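Local coordinates for protein phosphonate monoester hydrolase (Ruegeria pomeroyi, PDB 4UPK) that is a hydrolase of the sulfatase family, in the alkaline phosphatase clan, with an alpha/beta fold, and assembles as four chains, at residues Y94-N103 against F432-P440. Sequence-based numbering, arbitrary orientation.
Sequences YAMNHRSVRN and FSELDISEP
Arg102 reaches across to the end of strand 431-436 and the turn that follows, and most of the polar contact gathers round its guanidinium. The straightest bond runs from NH2 of Arg102 to OG of Ser438, 3.2 Å at 160° and in the guanidinium plane. NE of Arg102 is shared between two acceptors, both weakly: O of Ser438 at 2.9 Å, and OD1 of Asp436, with which it forms a salt bridge although the carboxylate plane is turned 73° from the guanidinium. That same OD1 accepts from N of Ser438 on its anti side, which closes an Asx turn, and also takes the Ser438 hydroxyl on its syn lone pair. The flat group is sandwiched, CD of Pro440 lying over its centre at 3.6 Å above the plane and CG2 of Val101 against the opposite face nearer the rim.

Glu434 binds the start of helix 95-98: its OE2 accepts from N of Met96 at 3.0 Å, and a water links OE2 to N of Ala95, so one carboxylate oxygen serves two amides of the first turn, that of Met96 directly and that of Ala95 through the water. Other waters join NH1 of Arg99 to Asp436, and O of Asn103 to both carboxylate oxygens of Glu439.

At the apolar end Phe432 and Tyr94 form a T-shaped pair, the edge of Phe432 toward the face of Tyr94, ring centroids 5.5 Å apart. With Met96 extended beyond CG (chi2 -173°), its sulfur lies obliquely beside Phe432, a Met-aromatic contact.

The contact is largely buried and joins the short helix 95-98 and its following loop to strand 431-436, an outermost strand, within the chain, of the four-stranded antiparallel sheet. Helix 499-515 packs on Met96 and Phe432, while NH1 of Arg102 bonds to O of Ser522 of the second subunit.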
ATOM      1  N   TYR A  94      20.566  13.607  -4.403  1.00 12.25           N
ATOM      2  CA  TYR A  94      20.564  15.024  -4.749  1.00 11.04           C
ATOM      3  C   TYR A  94      19.091  15.504  -4.670  1.00 13.01           C
ATOM      4  O   TYR A  94      18.186  14.695  -4.838  1.00 12.70           O
ATOM      5  CB  TYR A  94      21.095  15.228  -6.183  1.00 11.53           C
ATOM      6  CG  TYR A  94      22.580  14.976  -6.337  1.00 14.30           C
ATOM      7  CD1 TYR A  94      23.516  15.845  -5.785  1.00 15.26           C
ATOM      8  CD2 TYR A  94      23.052  13.928  -7.126  1.00 15.95           C
ATOM      9  CE1 TYR A  94      24.884  15.644  -5.964  1.00 14.59           C
ATOM     10  CE2 TYR A  94      24.417  13.698  -7.286  1.00 16.59           C
ATOM     11  CZ  TYR A  94      25.332  14.561  -6.708  1.00 21.33           C
ATOM     12  OH  TYR A  94      26.678  14.310  -6.848  1.00 17.88           O
ATOM     13  N   ALA A  95      18.868  16.789  -4.391  1.00  9.77           N
ATOM     14  CA  ALA A  95      17.551  17.409  -4.333  1.00  9.75           C
ATOM     15  C   ALA A  95      16.802  17.208  -5.659  1.00 16.27           C
ATOM     16  O   ALA A  95      15.576  17.144  -5.618  1.00 16.57           O
ATOM     17  CB  ALA A  95      17.684  18.899  -4.015  1.00 10.25           C
ATOM     18  N   MET A  96      17.529  17.106  -6.834  1.00 13.30           N
ATOM     19  CA  MET A  96      16.932  16.865  -8.165  1.00 12.13           C
ATOM     20  C   MET A  96      16.266  15.494  -8.230  1.00 16.32           C
ATOM     21  O   MET A  96      15.371  15.277  -9.029  1.00 16.56           O
ATOM     22  CB  MET A  96      17.928  17.094  -9.338  1.00 13.78           C
ATOM     23  CG  MET A  96      19.179  16.228  -9.320  1.00 16.01           C
ATOM     24  SD  MET A  96      20.345  16.736 -10.610  1.00 18.48           S
ATOM     25  CE  MET A  96      21.690  15.637 -10.254  1.00 15.64           C
ATOM     26  N   ASN A  97      16.679  14.593  -7.344  1.00 15.50           N
ATOM     27  CA  ASN A  97      16.141  13.252  -7.238  1.00 16.84           C
ATOM     28  C   ASN A  97      15.123  13.093  -6.096  1.00 20.36           C
ATOM     29  O   ASN A  97      14.009  12.586  -6.340  1.00 20.36           O
ATOM     30  CB  ASN A  97      17.281  12.233  -7.161  1.00 17.69           C
ATOM     31  CG  ASN A  97      18.008  12.120  -8.480  1.00 28.01           C
ATOM     32  OD1 ASN A  97      17.439  12.344  -9.546  1.00 18.81           O
ATOM     33  ND2 ASN A  97      19.278  11.791  -8.448  1.00 22.09           N
ATOM     34  N   HIS A  98      15.479  13.546  -4.868  1.00 14.18           N
ATOM     35  CA  HIS A  98      14.557  13.379  -3.729  1.00 12.96           C
ATOM     36  C   HIS A  98      13.314  14.298  -3.803  1.00 15.51           C
ATOM     37  O   HIS A  98      12.238  13.953  -3.309  1.00 12.57           O
ATOM     38  CB  HIS A  98      15.289  13.403  -2.375  1.00 12.19           C
ATOM     39  CG  HIS A  98      15.893  14.708  -1.950  1.00 13.84           C
ATOM     40  ND1 HIS A  98      15.134  15.844  -1.822  1.00 15.17           N
ATOM     41  CD2 HIS A  98      17.136  14.962  -1.478  1.00 14.56           C
ATOM     42  CE1 HIS A  98      15.935  16.766  -1.306  1.00 14.16           C
ATOM     43  NE2 HIS A  98      17.153  16.282  -1.089  1.00 14.43           N
ATOM     44  N   ARG A  99      13.496  15.454  -4.462  1.00 13.22           N
ATOM     45  CA  ARG A  99      12.492  16.478  -4.783  1.00 13.23           C
ATOM     46  C   ARG A  99      11.841  17.250  -3.624  1.00 16.65           C
ATOM     47  O   ARG A  99      10.906  18.012  -3.839  1.00 18.29           O
ATOM     48  CB  ARG A  99      11.518  16.022  -5.912  1.00 13.33           C
ATOM     49  CG  ARG A  99      12.210  15.766  -7.279  1.00 18.56           C
ATOM     50  CD  ARG A  99      12.791  17.016  -7.976  1.00 10.56           C
ATOM     51  NE  ARG A  99      11.729  17.940  -8.386  1.00 12.99           N
ATOM     52  CZ  ARG A  99      11.859  19.253  -8.464  1.00 21.69           C
ATOM     53  NH1 ARG A  99      13.020  19.829  -8.198  1.00 17.85           N
ATOM     54  NH2 ARG A  99      10.842  20.000  -8.854  1.00 24.66           N
ATOM     55  N   SER A 100      12.393  17.142  -2.427  1.00 13.06           N
ATOM     56  CA  SER A 100      11.966  17.931  -1.279  1.00 13.27           C
ATOM     57  C   SER A 100      12.910  19.147  -1.425  1.00 19.79           C
ATOM     58  O   SER A 100      13.967  19.207  -0.808  1.00 18.54           O
ATOM     59  CB  SER A 100      12.242  17.161   0.013  1.00 15.54           C
ATOM     60  OG  SER A 100      11.552  17.712   1.121  1.00 18.47           O
ATOM     61  N   VAL A 101      12.562  20.054  -2.359  1.00 19.15           N
ATOM     62  CA  VAL A 101      13.402  21.174  -2.822  1.00 17.60           C
ATOM     63  C   VAL A 101      13.396  22.466  -2.020  1.00 20.97           C
ATOM     64  O   VAL A 101      14.275  23.309  -2.222  1.00 19.94           O
ATOM     65  CB  VAL A 101      13.312  21.388  -4.361  1.00 19.15           C
ATOM     66  CG1 VAL A 101      13.802  20.148  -5.095  1.00 18.31           C
ATOM     67  CG2 VAL A 101      11.888  21.760  -4.795  1.00 18.58           C
ATOM     68  N   ARG A 102      12.424  22.601  -1.098  1.00 18.18           N
ATOM     69  CA  ARG A 102      12.226  23.740  -0.184  1.00 17.24           C
ATOM     70  C   ARG A 102      11.669  23.202   1.134  1.00 19.97           C
ATOM     71  O   ARG A 102      11.132  22.093   1.162  1.00 19.69           O
ATOM     72  CB  ARG A 102      11.165  24.719  -0.725  1.00 15.28           C
ATOM     73  CG  ARG A 102      11.128  24.903  -2.221  1.00 18.58           C
ATOM     74  CD  ARG A 102       9.874  25.625  -2.588  1.00 17.27           C
ATOM     75  NE  ARG A 102       9.703  25.659  -4.038  1.00 27.45           N
ATOM     76  CZ  ARG A 102       9.070  24.732  -4.748  1.00 33.48           C
ATOM     77  NH1 ARG A 102       8.574  23.653  -4.156  1.00 23.73           N
ATOM     78  NH2 ARG A 102       8.954  24.860  -6.056  1.00 16.93           N
ATOM     79  N   ASN A 103      11.750  24.010   2.213  1.00 14.71           N
ATOM     80  CA  ASN A 103      11.130  23.690   3.497  1.00 13.67           C
ATOM     81  C   ASN A 103       9.629  23.557   3.232  1.00 16.38           C
ATOM     82  O   ASN A 103       9.048  24.390   2.518  1.00 15.17           O
ATOM     83  CB  ASN A 103      11.391  24.810   4.521  1.00 12.15           C
ATOM     84  CG  ASN A 103      12.764  24.798   5.120  1.00 17.70           C
ATOM     85  OD1 ASN A 103      13.588  23.938   4.818  1.00 10.77           O
ATOM     86  ND2 ASN A 103      13.058  25.777   5.973  1.00 16.19           N
ATOM     87  N   PHE A 432      28.755  19.362  -6.328  1.00 10.87           N
ATOM     88  CA  PHE A 432      27.527  19.887  -6.888  1.00 11.75           C
ATOM     89  C   PHE A 432      26.482  20.231  -5.793  1.00 16.63           C
ATOM     90  O   PHE A 432      26.174  19.395  -4.931  1.00 17.22           O
ATOM     91  CB  PHE A 432      26.978  18.837  -7.890  1.00 13.27           C
ATOM     92  CG  PHE A 432      25.695  19.204  -8.581  1.00 14.51           C
ATOM     93  CD1 PHE A 432      25.709  19.953  -9.753  1.00 15.91           C
ATOM     94  CD2 PHE A 432      24.475  18.759  -8.091  1.00 16.23           C
ATOM     95  CE1 PHE A 432      24.528  20.258 -10.414  1.00 16.25           C
ATOM     96  CE2 PHE A 432      23.298  19.059  -8.751  1.00 18.04           C
ATOM     97  CZ  PHE A 432      23.328  19.823  -9.897  1.00 16.62           C
ATOM     98  N   SER A 433      25.914  21.435  -5.871  1.00 11.31           N
ATOM     99  CA  SER A 433      24.871  21.896  -4.949  1.00 10.95           C
ATOM    100  C   SER A 433      23.684  22.477  -5.704  1.00 14.92           C
ATOM    101  O   SER A 433      23.834  22.936  -6.820  1.00 15.51           O
ATOM    102  CB  SER A 433      25.416  22.923  -3.950  1.00 14.07           C
ATOM    103  OG  SER A 433      26.497  22.376  -3.221  1.00 20.42           O
ATOM    104  N   GLU A 434      22.509  22.449  -5.090  1.00 12.69           N
ATOM    105  CA  GLU A 434      21.273  22.971  -5.657  1.00 12.14           C
ATOM    106  C   GLU A 434      20.526  23.855  -4.650  1.00 15.55           C
ATOM    107  O   GLU A 434      20.652  23.687  -3.432  1.00 13.48           O
ATOM    108  CB  GLU A 434      20.343  21.828  -6.100  1.00 12.79           C
ATOM    109  CG  GLU A 434      20.825  21.039  -7.298  1.00 14.80           C
ATOM    110  CD  GLU A 434      19.862  19.940  -7.692  1.00 18.93           C
ATOM    111  OE1 GLU A 434      18.870  20.237  -8.394  1.00 14.27           O
ATOM    112  OE2 GLU A 434      20.012  18.815  -7.170  1.00 13.18           O
ATOM    113  N   LEU A 435      19.712  24.775  -5.172  1.00 13.47           N
ATOM    114  CA  LEU A 435      18.881  25.657  -4.353  1.00 13.88           C
ATOM    115  C   LEU A 435      17.608  25.909  -5.123  1.00 16.47           C
ATOM    116  O   LEU A 435      17.578  25.718  -6.333  1.00 17.00           O
ATOM    117  CB  LEU A 435      19.637  26.988  -4.058  1.00 14.39           C
ATOM    118  CG  LEU A 435      19.081  27.911  -2.959  1.00 20.27           C
ATOM    119  CD1 LEU A 435      19.404  27.384  -1.565  1.00 20.51           C
ATOM    120  CD2 LEU A 435      19.658  29.322  -3.099  1.00 24.34           C
ATOM    121  N   ASP A 436      16.533  26.242  -4.416  1.00 12.61           N
ATOM    122  CA  ASP A 436      15.274  26.575  -5.056  1.00 12.22           C
ATOM    123  C   ASP A 436      14.849  27.913  -4.489  1.00 19.84           C
ATOM    124  O   ASP A 436      14.670  28.037  -3.267  1.00 20.51           O
ATOM    125  CB  ASP A 436      14.184  25.494  -4.879  1.00 13.49           C
ATOM    126  CG  ASP A 436      13.008  25.726  -5.818  1.00 21.06           C
ATOM    127  OD1 ASP A 436      12.274  26.709  -5.617  1.00 22.44           O
ATOM    128  OD2 ASP A 436      12.891  24.992  -6.814  1.00 29.06           O
ATOM    129  N   ILE A 437      14.758  28.928  -5.386  1.00 17.51           N
ATOM    130  CA  ILE A 437      14.407  30.313  -5.072  1.00 17.03           C
ATOM    131  C   ILE A 437      12.945  30.671  -5.405  1.00 23.12           C
ATOM    132  O   ILE A 437      12.629  31.838  -5.637  1.00 23.65           O
ATOM    133  CB  ILE A 437      15.477  31.354  -5.548  1.00 18.81           C
ATOM    134  CG1 ILE A 437      15.675  31.347  -7.070  1.00 18.73           C
ATOM    135  CG2 ILE A 437      16.795  31.166  -4.785  1.00 19.05           C
ATOM    136  CD1 ILE A 437      16.365  32.498  -7.602  1.00 23.33           C
ATOM    137  N   SER A 438      12.054  29.657  -5.397  1.00 19.66           N
ATOM    138  CA  SER A 438      10.611  29.814  -5.616  1.00 18.41           C
ATOM    139  C   SER A 438       9.833  29.207  -4.425  1.00 19.59           C
ATOM    140  O   SER A 438      10.390  28.417  -3.668  1.00 17.76           O
ATOM    141  CB  SER A 438      10.179  29.170  -6.932  1.00 21.87           C
ATOM    142  OG  SER A 438      10.104  27.756  -6.833  1.00 27.42           O
ATOM    143  N   GLU A 439       8.584  29.646  -4.227  1.00 16.45           N
ATOM    144  CA  GLU A 439       7.693  29.198  -3.151  1.00 17.16           C
ATOM    145  C   GLU A 439       6.300  29.137  -3.750  1.00 22.05           C
ATOM    146  O   GLU A 439       5.817  30.184  -4.197  1.00 21.19           O
ATOM    147  CB  GLU A 439       7.759  30.142  -1.930  1.00 18.21           C
ATOM    148  CG  GLU A 439       7.065  29.601  -0.686  1.00 24.47           C
ATOM    149  CD  GLU A 439       7.674  28.337  -0.112  1.00 38.28           C
ATOM    150  OE1 GLU A 439       8.840  28.376   0.344  1.00 38.19           O
ATOM    151  OE2 GLU A 439       6.983  27.296  -0.131  1.00 33.70           O
ATOM    152  N   PRO A 440       5.704  27.908  -3.885  1.00 19.56           N
ATOM    153  CA  PRO A 440       4.406  27.774  -4.587  1.00 19.90           C
ATOM    154  C   PRO A 440       3.230  28.637  -4.134  1.00 26.76           C
ATOM    155  O   PRO A 440       2.486  29.109  -4.988  1.00 26.52           O
ATOM    156  CB  PRO A 440       4.091  26.281  -4.470  1.00 21.44           C
ATOM    157  CG  PRO A 440       5.401  25.623  -4.237  1.00 24.66           C
ATOM    158  CD  PRO A 440       6.205  26.591  -3.436  1.00 19.73           C
TER
HETATM  159  O   HOH W   1      21.518  18.316  -4.813  1.00  9.76           O
HETATM  160  O   HOH W   2      13.984  22.605  -7.786  1.00 12.06           O
HETATM  161  O   HOH W   3       6.785  24.853   1.149  1.00 17.49           O
HETATM  162  O   HOH W   4       9.922  27.411   2.469  1.00 33.33           O